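Local coordinates for calcineurin-like phosphoesterase domain-containing protein (Aquifex aeolicus, PDB 1XM7) that is of unknown function but probably acts as a hydrolase of the calcineurin-like metallophosphoesterase family, at residues L41-W55 against W67-H81. Residues are numbered along the deposited sequence; the frame is centred on the assembly and turned at random.
Sequences LKPEDTLYHLGDFTW and WKALPGRKILVMGNH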
loop_
_atom_site.group_PDB
_atom_site.type_symbol
_atom_site.label_atom_id
_atom_site.label_comp_id
_atom_site.label_asym_id
_atom_site.label_seq_id
_atom_site.Cartn_x
_atom_site.Cartn_y
_atom_site.Cartn_z
ATOM N N LEU A 41 -1.540 2.810 15.280
ATOM C CA LEU A 41 -0.952 4.108 15.012
ATOM C C LEU A 41 -0.843 4.965 16.247
ATOM O O LEU A 41 -1.743 4.986 17.087
ATOM C CB LEU A 41 -1.782 4.876 13.993
ATOM C CG LEU A 41 -1.807 4.336 12.572
ATOM C CD1 LEU A 41 -2.713 5.220 11.714
ATOM C CD2 LEU A 41 -0.390 4.305 12.027
ATOM N N LYS A 42 0.273 5.673 16.348
ATOM C CA LYS A 42 0.496 6.595 17.445
ATOM C C LYS A 42 0.880 7.904 16.768
ATOM O O LYS A 42 1.277 7.919 15.609
ATOM C CB LYS A 42 1.611 6.108 18.368
ATOM C CG LYS A 42 1.318 4.775 19.054
ATOM C CD LYS A 42 0.046 4.828 19.886
ATOM C CE LYS A 42 -0.204 3.499 20.610
ATOM N NZ LYS A 42 -0.253 2.319 19.685
ATOM N N PRO A 43 0.752 9.022 17.481
ATOM C CA PRO A 43 1.087 10.323 16.910
ATOM C C PRO A 43 2.428 10.437 16.183
ATOM O O PRO A 43 2.524 11.130 15.170
ATOM C CB PRO A 43 0.992 11.246 18.114
ATOM C CG PRO A 43 -0.121 10.619 18.906
ATOM C CD PRO A 43 0.249 9.164 18.858
ATOM N N GLU A 44 3.457 9.758 16.678
ATOM C CA GLU A 44 4.778 9.860 16.061
ATOM C C GLU A 44 5.086 8.830 14.963
ATOM O O GLU A 44 6.179 8.823 14.377
ATOM C CB GLU A 44 5.863 9.833 17.156
ATOM C CG GLU A 44 5.797 8.671 18.164
ATOM C CD GLU A 44 4.641 8.779 19.176
ATOM O OE1 GLU A 44 4.442 9.865 19.778
ATOM O OE2 GLU A 44 3.941 7.759 19.386
ATOM N N ASP A 45 4.117 7.973 14.673
ATOM C CA ASP A 45 4.279 6.957 13.646
ATOM C C ASP A 45 4.083 7.581 12.270
ATOM O O ASP A 45 3.716 8.753 12.150
ATOM C CB ASP A 45 3.243 5.847 13.843
ATOM C CG ASP A 45 3.412 5.110 15.156
ATOM O OD1 ASP A 45 2.484 4.367 15.541
ATOM O OD2 ASP A 45 4.473 5.265 15.796
ATOM N N THR A 46 4.334 6.786 11.233
ATOM C CA THR A 46 4.157 7.225 9.854
ATOM C C THR A 46 3.601 6.057 9.062
ATOM O O THR A 46 4.181 4.968 9.053
ATOM C CB THR A 46 5.484 7.675 9.202
ATOM O OG1 THR A 46 6.017 8.787 9.934
ATOM C CG2 THR A 46 5.248 8.095 7.743
ATOM N N LEU A 47 2.470 6.296 8.404
ATOM C CA LEU A 47 1.796 5.282 7.600
ATOM C C LEU A 47 1.951 5.526 6.104
ATOM O O LEU A 47 1.626 6.602 5.594
ATOM C CB LEU A 47 0.306 5.250 7.953
ATOM C CG LEU A 47 -0.634 4.356 7.136
ATOM C CD1 LEU A 47 -0.275 2.886 7.315
ATOM C CD2 LEU A 47 -2.065 4.605 7.588
ATOM N N TYR A 48 2.457 4.522 5.403
ATOM C CA TYR A 48 2.621 4.617 3.959
ATOM C C TYR A 48 1.492 3.866 3.245
ATOM O O TYR A 48 1.288 2.668 3.467
ATOM C CB TYR A 48 3.976 4.032 3.521
ATOM C CG TYR A 48 5.178 4.843 3.964
ATOM C CD1 TYR A 48 5.728 4.682 5.241
ATOM C CD2 TYR A 48 5.731 5.812 3.127
ATOM C CE1 TYR A 48 6.801 5.478 5.673
ATOM C CE2 TYR A 48 6.797 6.612 3.546
ATOM C CZ TYR A 48 7.327 6.441 4.818
ATOM O OH TYR A 48 8.380 7.232 5.224
ATOM N N HIS A 49 0.747 4.585 2.407
ATOM C CA HIS A 49 -0.334 3.989 1.632
ATOM C C HIS A 49 0.246 3.870 0.228
ATOM O O HIS A 49 0.537 4.870 -0.420
ATOM C CB HIS A 49 -1.560 4.892 1.618
ATOM C CG HIS A 49 -2.793 4.212 1.120
ATOM N ND1 HIS A 49 -2.848 3.574 -0.101
ATOM C CD2 HIS A 49 -4.014 4.057 1.684
ATOM C CE1 HIS A 49 -4.052 3.056 -0.269
ATOM N NE2 HIS A 49 -4.778 3.335 0.799
ATOM N N LEU A 50 0.418 2.643 -0.244
ATOM C CA LEU A 50 1.036 2.439 -1.545
ATOM C C LEU A 50 0.113 2.241 -2.745
ATOM O O LEU A 50 0.443 1.492 -3.657
ATOM C CB LEU A 50 2.040 1.280 -1.438
ATOM C CG LEU A 50 2.960 1.356 -0.198
ATOM C CD1 LEU A 50 3.960 0.228 -0.241
ATOM C CD2 LEU A 50 3.689 2.686 -0.137
ATOM N N GLY A 51 -1.042 2.900 -2.756
ATOM C CA GLY A 51 -1.901 2.772 -3.918
ATOM C C GLY A 51 -3.351 2.357 -3.783
ATOM O O GLY A 51 -3.695 1.488 -2.986
ATOM N N ASP A 52 -4.184 2.983 -4.617
ATOM C CA ASP A 52 -5.621 2.746 -4.678
ATOM C C ASP A 52 -6.287 2.907 -3.315
ATOM O O ASP A 52 -6.812 1.971 -2.722
ATOM C CB ASP A 52 -5.888 1.378 -5.307
ATOM C CG ASP A 52 -5.511 1.349 -6.789
ATOM O OD1 ASP A 52 -5.605 0.286 -7.433
ATOM O OD2 ASP A 52 -5.122 2.413 -7.313
ATOM N N PHE A 53 -6.241 4.151 -2.854
ATOM C CA PHE A 53 -6.770 4.593 -1.584
ATOM C C PHE A 53 -8.285 4.503 -1.490
ATOM O O PHE A 53 -8.821 3.647 -0.779
ATOM C CB PHE A 53 -6.317 6.038 -1.346
ATOM C CG PHE A 53 -6.915 6.674 -0.123
ATOM C CD1 PHE A 53 -6.768 6.089 1.128
ATOM C CD2 PHE A 53 -7.603 7.867 -0.217
ATOM C CE1 PHE A 53 -7.297 6.685 2.253
ATOM C CE2 PHE A 53 -8.135 8.472 0.904
ATOM C CZ PHE A 53 -7.984 7.882 2.140
ATOM N N THR A 54 -8.977 5.395 -2.197
ATOM C CA THR A 54 -10.435 5.416 -2.164
ATOM C C THR A 54 -11.044 5.311 -3.553
ATOM O O THR A 54 -10.460 5.783 -4.540
ATOM C CB THR A 54 -10.955 6.702 -1.481
ATOM O OG1 THR A 54 -12.372 6.613 -1.318
ATOM C CG2 THR A 54 -10.620 7.922 -2.300
ATOM N N TRP A 55 -12.225 4.697 -3.624
ATOM C CA TRP A 55 -12.910 4.513 -4.895
ATOM C C TRP A 55 -13.568 5.812 -5.369
ATOM O O TRP A 55 -13.686 6.047 -6.564
ATOM C CB TRP A 55 -13.936 3.378 -4.788
ATOM C CG TRP A 55 -14.130 2.655 -6.092
ATOM C CD1 TRP A 55 -15.296 2.525 -6.801
ATOM C CD2 TRP A 55 -13.106 2.047 -6.891
ATOM N NE1 TRP A 55 -15.054 1.881 -7.996
ATOM C CE2 TRP A 55 -13.721 1.581 -8.076
ATOM C CE3 TRP A 55 -11.732 1.858 -6.721
ATOM C CZ2 TRP A 55 -13.006 0.943 -9.088
ATOM C CZ3 TRP A 55 -11.017 1.222 -7.728
ATOM C CH2 TRP A 55 -11.658 0.773 -8.899
ATOM N N TRP A 67 -10.459 8.179 8.626
ATOM C CA TRP A 67 -9.073 8.010 8.210
ATOM C C TRP A 67 -8.267 9.269 8.527
ATOM O O TRP A 67 -7.174 9.205 9.082
ATOM C CB TRP A 67 -9.024 7.723 6.706
ATOM C CG TRP A 67 -7.695 7.972 6.071
ATOM C CD1 TRP A 67 -7.194 9.174 5.647
ATOM C CD2 TRP A 67 -6.680 7.003 5.826
ATOM N NE1 TRP A 67 -5.925 9.008 5.154
ATOM C CE2 TRP A 67 -5.583 7.686 5.251
ATOM C CE3 TRP A 67 -6.586 5.620 6.038
ATOM C CZ2 TRP A 67 -4.405 7.033 4.886
ATOM C CZ3 TRP A 67 -5.408 4.966 5.673
ATOM C CH2 TRP A 67 -4.335 5.677 5.103
ATOM N N LYS A 68 -8.828 10.413 8.160
ATOM C CA LYS A 68 -8.199 11.702 8.378
ATOM C C LYS A 68 -7.902 11.905 9.861
ATOM O O LYS A 68 -6.849 12.416 10.228
ATOM C CB LYS A 68 -9.128 12.806 7.861
ATOM C CG LYS A 68 -8.461 14.142 7.589
ATOM C CD LYS A 68 -9.472 15.178 7.096
ATOM C CE LYS A 68 -8.787 16.520 6.801
ATOM N NZ LYS A 68 -9.721 17.554 6.238
ATOM N N ALA A 69 -8.829 11.483 10.714
ATOM C CA ALA A 69 -8.682 11.638 12.156
ATOM C C ALA A 69 -7.567 10.792 12.756
ATOM O O ALA A 69 -6.985 11.165 13.777
ATOM C CB ALA A 69 -9.997 11.315 12.840
ATOM N N LEU A 70 -7.261 9.658 12.133
ATOM C CA LEU A 70 -6.218 8.774 12.654
ATOM C C LEU A 70 -4.918 9.497 12.972
ATOM O O LEU A 70 -4.548 10.444 12.299
ATOM C CB LEU A 70 -5.939 7.634 11.668
ATOM C CG LEU A 70 -7.051 6.592 11.529
ATOM C CD1 LEU A 70 -6.645 5.545 10.518
ATOM C CD2 LEU A 70 -7.328 5.949 12.881
ATOM N N PRO A 71 -4.212 9.060 14.019
ATOM C CA PRO A 71 -2.949 9.707 14.380
ATOM C C PRO A 71 -1.784 9.321 13.459
ATOM O O PRO A 71 -1.910 8.437 12.618
ATOM C CB PRO A 71 -2.744 9.258 15.826
ATOM C CG PRO A 71 -3.357 7.895 15.841
ATOM C CD PRO A 71 -4.628 8.098 15.057
ATOM N N GLY A 72 -0.655 10.006 13.609
ATOM C CA GLY A 72 0.509 9.715 12.792
ATOM C C GLY A 72 0.560 10.476 11.480
ATOM O O GLY A 72 -0.426 11.088 11.062
ATOM N N ARG A 73 1.725 10.457 10.839
ATOM C CA ARG A 73 1.919 11.114 9.547
ATOM C C ARG A 73 1.422 10.150 8.462
ATOM O O ARG A 73 1.547 8.937 8.591
ATOM C CB ARG A 73 3.408 11.439 9.354
ATOM C CG ARG A 73 3.849 11.713 7.919
ATOM C CD ARG A 73 5.225 12.389 7.871
ATOM N NE ARG A 73 5.149 13.737 8.439
ATOM C CZ ARG A 73 4.964 14.857 7.738
ATOM N NH1 ARG A 73 4.847 14.818 6.416
ATOM N NH2 ARG A 73 4.868 16.023 8.367
ATOM N N LYS A 74 0.839 10.683 7.397
ATOM C CA LYS A 74 0.331 9.841 6.320
ATOM C C LYS A 74 0.845 10.296 4.966
ATOM O O LYS A 74 0.671 11.449 4.583
ATOM C CB LYS A 74 -1.201 9.855 6.331
ATOM C CG LYS A 74 -1.771 9.340 7.641
ATOM C CD LYS A 74 -3.272 9.542 7.762
ATOM C CE LYS A 74 -3.762 9.143 9.155
ATOM N NZ LYS A 74 -3.248 10.082 10.184
ATOM N N ILE A 75 1.500 9.395 4.245
ATOM C CA ILE A 75 2.005 9.745 2.929
ATOM C C ILE A 75 1.479 8.704 1.945
ATOM O O ILE A 75 1.278 7.546 2.313
ATOM C CB ILE A 75 3.571 9.821 2.916
ATOM C CG1 ILE A 75 4.173 8.540 2.370
ATOM C CG2 ILE A 75 4.111 10.064 4.319
ATOM C CD1 ILE A 75 4.300 8.544 0.880
ATOM N N LEU A 76 1.237 9.123 0.706
ATOM C CA LEU A 76 0.709 8.226 -0.321
ATOM C C LEU A 76 1.615 8.085 -1.541
ATOM O O LEU A 76 2.289 9.040 -1.947
ATOM C CB LEU A 76 -0.674 8.714 -0.800
ATOM C CG LEU A 76 -1.201 8.180 -2.152
ATOM C CD1 LEU A 76 -1.623 6.726 -2.010
ATOM C CD2 LEU A 76 -2.389 9.009 -2.632
ATOM N N VAL A 77 1.630 6.876 -2.101
ATOM C CA VAL A 77 2.365 6.579 -3.322
ATOM C C VAL A 77 1.220 6.132 -4.220
ATOM O O VAL A 77 0.630 5.063 -4.023
ATOM C CB VAL A 77 3.377 5.426 -3.153
ATOM C CG1 VAL A 77 4.185 5.258 -4.440
ATOM C CG2 VAL A 77 4.310 5.716 -1.982
ATOM N N MET A 78 0.897 6.981 -5.185
ATOM C CA MET A 78 -0.201 6.767 -6.110
ATOM C C MET A 78 -0.274 5.491 -6.924
ATOM O O MET A 78 0.698 5.056 -7.534
ATOM C CB MET A 78 -0.286 7.969 -7.045
ATOM C CG MET A 78 -0.510 9.269 -6.290
ATOM S SD MET A 78 -0.582 10.696 -7.316
ATOM C CE MET A 78 -2.207 10.589 -7.847
ATOM N N GLY A 79 -1.469 4.909 -6.919
ATOM C CA GLY A 79 -1.760 3.703 -7.674
ATOM C C GLY A 79 -2.533 4.095 -8.932
ATOM O O GLY A 79 -2.817 5.274 -9.149
ATOM N N ASN A 80 -2.897 3.130 -9.767
ATOM C CA ASN A 80 -3.594 3.487 -10.984
ATOM C C ASN A 80 -4.961 4.129 -10.791
ATOM O O ASN A 80 -5.391 4.932 -11.626
ATOM C CB ASN A 80 -3.737 2.281 -11.907
ATOM C CG ASN A 80 -4.405 2.642 -13.228
ATOM O OD1 ASN A 80 -5.442 2.075 -13.584
ATOM N ND2 ASN A 80 -3.819 3.596 -13.956
ATOM N N HIS A 81 -5.661 3.797 -9.714
ATOM C CA HIS A 81 -6.973 4.390 -9.533
ATOM C C HIS A 81 -6.920 5.745 -8.817
ATOM O O HIS A 81 -7.906 6.482 -8.802
ATOM C CB HIS A 81 -7.903 3.435 -8.787
ATOM C CG HIS A 81 -9.343 3.856 -8.823
ATOM N ND1 HIS A 81 -10.142 3.684 -9.933
ATOM C CD2 HIS A 81 -10.118 4.470 -7.896
ATOM C CE1 HIS A 81 -11.348 4.169 -9.689
ATOM N NE2 HIS A 81 -11.360 4.652 -8.460
HETATM O O HOH W 1 -3.843 0.617 -9.323
#
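The indole of Trp67 is held on both faces: the edge of Phe53 meets one, Phe53 CE1 lying 3.6 Å from Trp67 CE2 with the planes at 58°, and the aliphatic CD of Lys74 lies over the other. With Trp67 CG anti to the backbone N (chi1 161°), the indole reaches strand 46-49, where Trp67 CH2 meets Leu47 CD2 at 3.5 Å and comes to the edge of the His49 imidazole. A wide, flat residue fits, and an alanine here would probably leave Phe53 without its aromatic partner and open a gap beside Leu47. Further on, the His81 ring lies almost flat on the six-membered ring of Trp55, centroids 3.5 Å apart. This is a beta-alpha-beta unit, in which helix 63-69 links the parallel neighbouring strands 46-49 and 73-77. Five backbone bonds join them, from Arg73 N to Asp45 O through Val77 N to His49 O. Leu47, His49 and Lys74 point to the face where Trp67 lies; Tyr48 and Ile75 take the other. Beyond the strands, Asp52 OD2 accepts His81 N on its syn side at 2.8 Å. Gly79 suits the tight passage, where a beta carbon would collide with Asp52 OD2. At the other end, Lys74 NZ donates to Gly72 O (3.1 Å).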